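Local atomic coordinates of Lactamase_B domain-containing protein (Pontibacter korlensis, PDB entry 6XFR), a protein that probably hydrolyses beta-lactam antibiotics to substituted beta-amino acids, as a zinc-dependent class B1 metallo-beta-lactamase. Residues 181-184 with 185-188; 103-106 with 107-111. All coordinates share one frame; numbering follows the deposited sequence.

Interaction 1: 181-184 with 185-188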
loop_
_atom_site.group_PDB
_atom_site.type_symbol
_atom_site.label_atom_id
_atom_site.label_comp_id
_atom_site.label_asym_id
_atom_site.label_seq_id
_atom_site.Cartn_x
_atom_site.Cartn_y
_atom_site.Cartn_z
ATOM N N TRP B 181 7.139 -24.240 -3.539
ATOM C CA TRP B 181 6.502 -22.939 -3.303
ATOM C C TRP B 181 5.462 -22.954 -2.185
ATOM O O TRP B 181 5.524 -22.079 -1.313
ATOM C CB TRP B 181 5.856 -22.494 -4.621
ATOM C CG TRP B 181 5.795 -21.012 -4.829
ATOM C CD1 TRP B 181 5.723 -20.039 -3.871
ATOM C CD2 TRP B 181 5.805 -20.340 -6.085
ATOM N NE1 TRP B 181 5.692 -18.811 -4.456
ATOM C CE2 TRP B 181 5.736 -18.966 -5.818
ATOM C CE3 TRP B 181 5.869 -20.769 -7.416
ATOM C CZ2 TRP B 181 5.739 -18.008 -6.837
ATOM C CZ3 TRP B 181 5.872 -19.834 -8.413
ATOM C CH2 TRP B 181 5.810 -18.461 -8.124
ATOM N N PRO B 182 4.538 -23.926 -2.128
ATOM C CA PRO B 182 3.535 -23.931 -1.041
ATOM C C PRO B 182 4.127 -24.012 0.354
ATOM O O PRO B 182 3.636 -23.347 1.272
ATOM C CB PRO B 182 2.705 -25.183 -1.353
ATOM C CG PRO B 182 2.970 -25.476 -2.778
ATOM C CD PRO B 182 4.347 -25.042 -3.075
ATOM N N LEU B 183 5.150 -24.837 0.555
ATOM C CA LEU B 183 5.770 -24.925 1.867
ATOM C C LEU B 183 6.593 -23.674 2.177
ATOM O O LEU B 183 6.700 -23.269 3.339
ATOM C CB LEU B 183 6.615 -26.206 1.934
ATOM C CG LEU B 183 5.790 -27.431 1.503
ATOM C CD1 LEU B 183 6.596 -28.709 1.481
ATOM C CD2 LEU B 183 4.547 -27.587 2.388
ATOM N N ALA B 184 7.161 -23.031 1.163
ATOM C CA ALA B 184 7.881 -21.790 1.420
ATOM C C ALA B 184 6.935 -20.710 1.931
ATOM O O ALA B 184 7.279 -19.964 2.856
ATOM C CB ALA B 184 8.611 -21.328 0.160
ATOM N N ILE B 185 5.732 -20.613 1.344
ATOM C CA ILE B 185 4.764 -19.632 1.826
ATOM C C ILE B 185 4.414 -19.909 3.282
ATOM O O ILE B 185 4.436 -19.004 4.131
ATOM C CB ILE B 185 3.504 -19.635 0.937
ATOM C CG1 ILE B 185 3.835 -19.066 -0.431
ATOM C CG2 ILE B 185 2.346 -18.845 1.632
ATOM C CD1 ILE B 185 4.646 -17.794 -0.317
ATOM N N GLN B 186 4.145 -21.178 3.603
ATOM C CA GLN B 186 3.761 -21.538 4.959
ATOM C C GLN B 186 4.896 -21.305 5.943
ATOM O O GLN B 186 4.653 -20.981 7.105
ATOM C CB GLN B 186 3.297 -22.985 4.971
ATOM C CG GLN B 186 2.163 -23.192 3.995
ATOM C CD GLN B 186 1.700 -24.625 3.896
ATOM O OE1 GLN B 186 2.440 -25.501 3.470
ATOM N NE2 GLN B 186 0.472 -24.872 4.306
ATOM N N ARG B 187 6.137 -21.431 5.495
ATOM C CA ARG B 187 7.238 -21.019 6.345
ATOM C C ARG B 187 7.142 -19.522 6.633
ATOM O O ARG B 187 7.188 -19.096 7.797
ATOM C CB ARG B 187 8.559 -21.379 5.668
ATOM C CG ARG B 187 9.123 -22.727 6.050
ATOM C CD ARG B 187 10.132 -23.271 5.026
ATOM N NE ARG B 187 10.227 -24.740 5.062
ATOM C CZ ARG B 187 10.189 -25.565 4.001
ATOM N NH1 ARG B 187 10.065 -25.120 2.751
ATOM N NH2 ARG B 187 10.277 -26.871 4.197
ATOM N N LEU B 188 6.869 -18.715 5.609
ATOM C CA LEU B 188 6.708 -17.288 5.859
ATOM C C LEU B 188 5.565 -17.025 6.833
ATOM O O LEU B 188 5.708 -16.232 7.777
ATOM C CB LEU B 188 6.457 -16.569 4.546
ATOM C CG LEU B 188 7.597 -16.610 3.542
ATOM C CD1 LEU B 188 7.216 -15.736 2.361
ATOM C CD2 LEU B 188 8.872 -16.139 4.185
#
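W181 and I185, one turn apart on helix 181-191, turn their side chains the same way and lie alongside each other, W181 CD1 resting 4.0 Å from I185 CG1. The first torsion of I185 (chi1 -69°) sets CG1 anti to the carbonyl carbon, which brings it beside the indole ring and W181 O. This is the tightly packed flank. A large ring and a branched aliphatic chain suit it, because I185 also presses on L211, T214 and L215 of helix 209-217, while W181 touches H141, A176 and L218. The indole NE1 is buried but satisfied, giving its hydrogen bond to L161 O.

Helix 181-191 is the crossover of a beta-alpha-beta unit, running between the parallel strands 155-159 and 197-200 of one sheet of the metallo-beta-lactamase fold. P182 fits its first turn, where a residue without an N-H costs the helix no bond. Four regular backbone bonds join the segments; among them I185 N reaches W181 O at 3.0 Å, and L188 N reaches A184 O at 3.1 Å. A184, with only a methyl group, is buried, as is L188, whose CG packs over A184 O.

The other flank is looser and faces solvent. L183 and Q186 pass at a slant, with L183 CD2 3.2 Å from Q186 OE1. P182 O accepts Q186 N, and the Q186 side chain passes beside the same oxygen. R187 runs back along the helix until NH1 stands 3.7 Å from L183 CB; its charged guanidinium suits the exposed flank, while the aliphatic stem lies against the L183 turn, and NH1 donates a hydrogen bond to P137 O. L183 and R187 both reach far enough outward to touch a crystal neighbour.

Interaction 2: 103-106 with 107-111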
loop_
_atom_site.group_PDB
_atom_site.type_symbol
_atom_site.label_atom_id
_atom_site.label_comp_id
_atom_site.label_asym_id
_atom_site.label_seq_id
_atom_site.Cartn_x
_atom_site.Cartn_y
_atom_site.Cartn_z
ATOM N N THR B 103 22.381 -17.766 -4.829
ATOM C CA THR B 103 22.083 -16.705 -5.774
ATOM C C THR B 103 23.332 -16.349 -6.574
ATOM O O THR B 103 23.269 -16.192 -7.800
ATOM C CB THR B 103 21.538 -15.468 -5.056
ATOM O OG1 THR B 103 20.183 -15.692 -4.604
ATOM C CG2 THR B 103 21.568 -14.269 -5.993
ATOM N N ALA B 104 24.500 -16.319 -5.918
ATOM C CA ALA B 104 25.742 -16.057 -6.640
ATOM C C ALA B 104 26.040 -17.167 -7.646
ATOM O O ALA B 104 26.538 -16.910 -8.751
ATOM C CB ALA B 104 26.885 -15.875 -5.648
ATOM N N ILE B 105 25.750 -18.417 -7.273
ATOM C CA ILE B 105 25.991 -19.537 -8.174
ATOM C C ILE B 105 25.117 -19.414 -9.419
ATOM O O ILE B 105 25.611 -19.500 -10.556
ATOM C CB ILE B 105 25.763 -20.881 -7.448
ATOM C CG1 ILE B 105 26.723 -21.043 -6.250
ATOM C CG2 ILE B 105 25.940 -22.072 -8.432
ATOM C CD1 ILE B 105 26.467 -22.306 -5.374
ATOM N N LEU B 106 23.805 -19.180 -9.225
ATOM C CA LEU B 106 22.876 -19.115 -10.356
ATOM C C LEU B 106 23.157 -17.905 -11.243
ATOM O O LEU B 106 23.016 -17.979 -12.470
ATOM C CB LEU B 106 21.438 -19.101 -9.850
ATOM C CG LEU B 106 21.021 -20.396 -9.161
ATOM C CD1 LEU B 106 19.729 -20.249 -8.340
ATOM C CD2 LEU B 106 20.907 -21.457 -10.206
ATOM N N ALA B 107 23.553 -16.786 -10.642
ATOM C CA ALA B 107 24.010 -15.653 -11.430
ATOM C C ALA B 107 25.201 -16.031 -12.315
ATOM O O ALA B 107 25.245 -15.677 -13.501
ATOM C CB ALA B 107 24.364 -14.496 -10.502
ATOM N N ALA B 108 26.186 -16.744 -11.756
ATOM C CA ALA B 108 27.321 -17.164 -12.576
ATOM C C ALA B 108 26.886 -18.079 -13.729
ATOM O O ALA B 108 27.369 -17.932 -14.862
ATOM C CB ALA B 108 28.379 -17.843 -11.701
ATOM N N GLU B 109 25.943 -18.992 -13.485
ATOM C CA GLU B 109 25.507 -19.896 -14.549
ATOM C C GLU B 109 24.643 -19.220 -15.604
ATOM O O GLU B 109 24.398 -19.821 -16.654
ATOM C CB GLU B 109 24.708 -21.063 -13.971
ATOM C CG GLU B 109 25.516 -22.041 -13.172
ATOM C CD GLU B 109 24.655 -23.106 -12.524
ATOM O OE1 GLU B 109 23.716 -23.611 -13.176
ATOM O OE2 GLU B 109 24.917 -23.431 -11.352
ATOM N N ASN B 110 24.216 -17.980 -15.383
ATOM C CA ASN B 110 23.327 -17.296 -16.312
ATOM C C ASN B 110 23.930 -15.968 -16.743
ATOM O O ASN B 110 23.205 -15.084 -17.201
ATOM C CB ASN B 110 21.948 -17.066 -15.684
ATOM C CG ASN B 110 21.226 -18.359 -15.349
ATOM O OD1 ASN B 110 20.648 -19.005 -16.226
ATOM N ND2 ASN B 110 21.245 -18.738 -14.079
ATOM N N SER B 111 25.256 -15.852 -16.651
ATOM C CA SER B 111 26.012 -14.670 -17.067
ATOM C C SER B 111 25.470 -13.359 -16.488
ATOM O O SER B 111 25.550 -12.309 -17.128
ATOM C CB SER B 111 26.079 -14.590 -18.594
ATOM O OG SER B 111 26.963 -15.575 -19.125
#
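At the C-terminal end of helix 101-109, N110, just past the helix, folds its side chain back on L106, where ND2 is modelled as giving a hydrogen bond to L106 O, though the 2.5 Å between these two atoms is shorter than usual and doubtful at this resolution. With chi1 at -63°, N110 CG lies anti to its own carbonyl carbon and beside the backbone N, which carries the carboxamide back toward the preceding turn. If the bond is as modelled, asparagine suits this place because its short amide can supply an N-H to a carbonyl late in the helix.

The helix links the parallel strands 98-100 and 117-119 in a small beta-alpha-beta unit near the zinc ligands H78 and H80. L106 and N110 both touch W79, which lies between those two histidines in sequence. T103, on the buried side, hydrogen-bonds through OG1 to D144 OD2 and S100 OG, while T103 O accepts A107 N at 2.9 Å. The small A107 is buried here as well.

On the exposed side, where a charged carboxylate is at home, I105 and E109 run alongside each other. E109 CG lies near I105 O, and the chain then extends so that OE2 comes 3.4 Å from I105 CG2. I105 O accepts E109 N at 3.0 Å.

From the N terminus the chain meets interaction 2 first, in helix 101-109 and the turn that follows it, and interaction 1 later, in helix 181-191. The two stand in series: neither nests in nor crosses the other, and each joins adjoining segments with no intervening loop to close. Each helix is the crossover of its own beta-alpha-beta unit: helix 101-109 connects strands 98-100 and 117-119, whereas strands 155-159 and 197-200 are connected through helix 181-191. The contacts do not touch; their centres are 24 Å apart and their nearest atoms about 14 Å. Each brings one side chain, T103 or W181, to about 8 Å from a bound zinc ion.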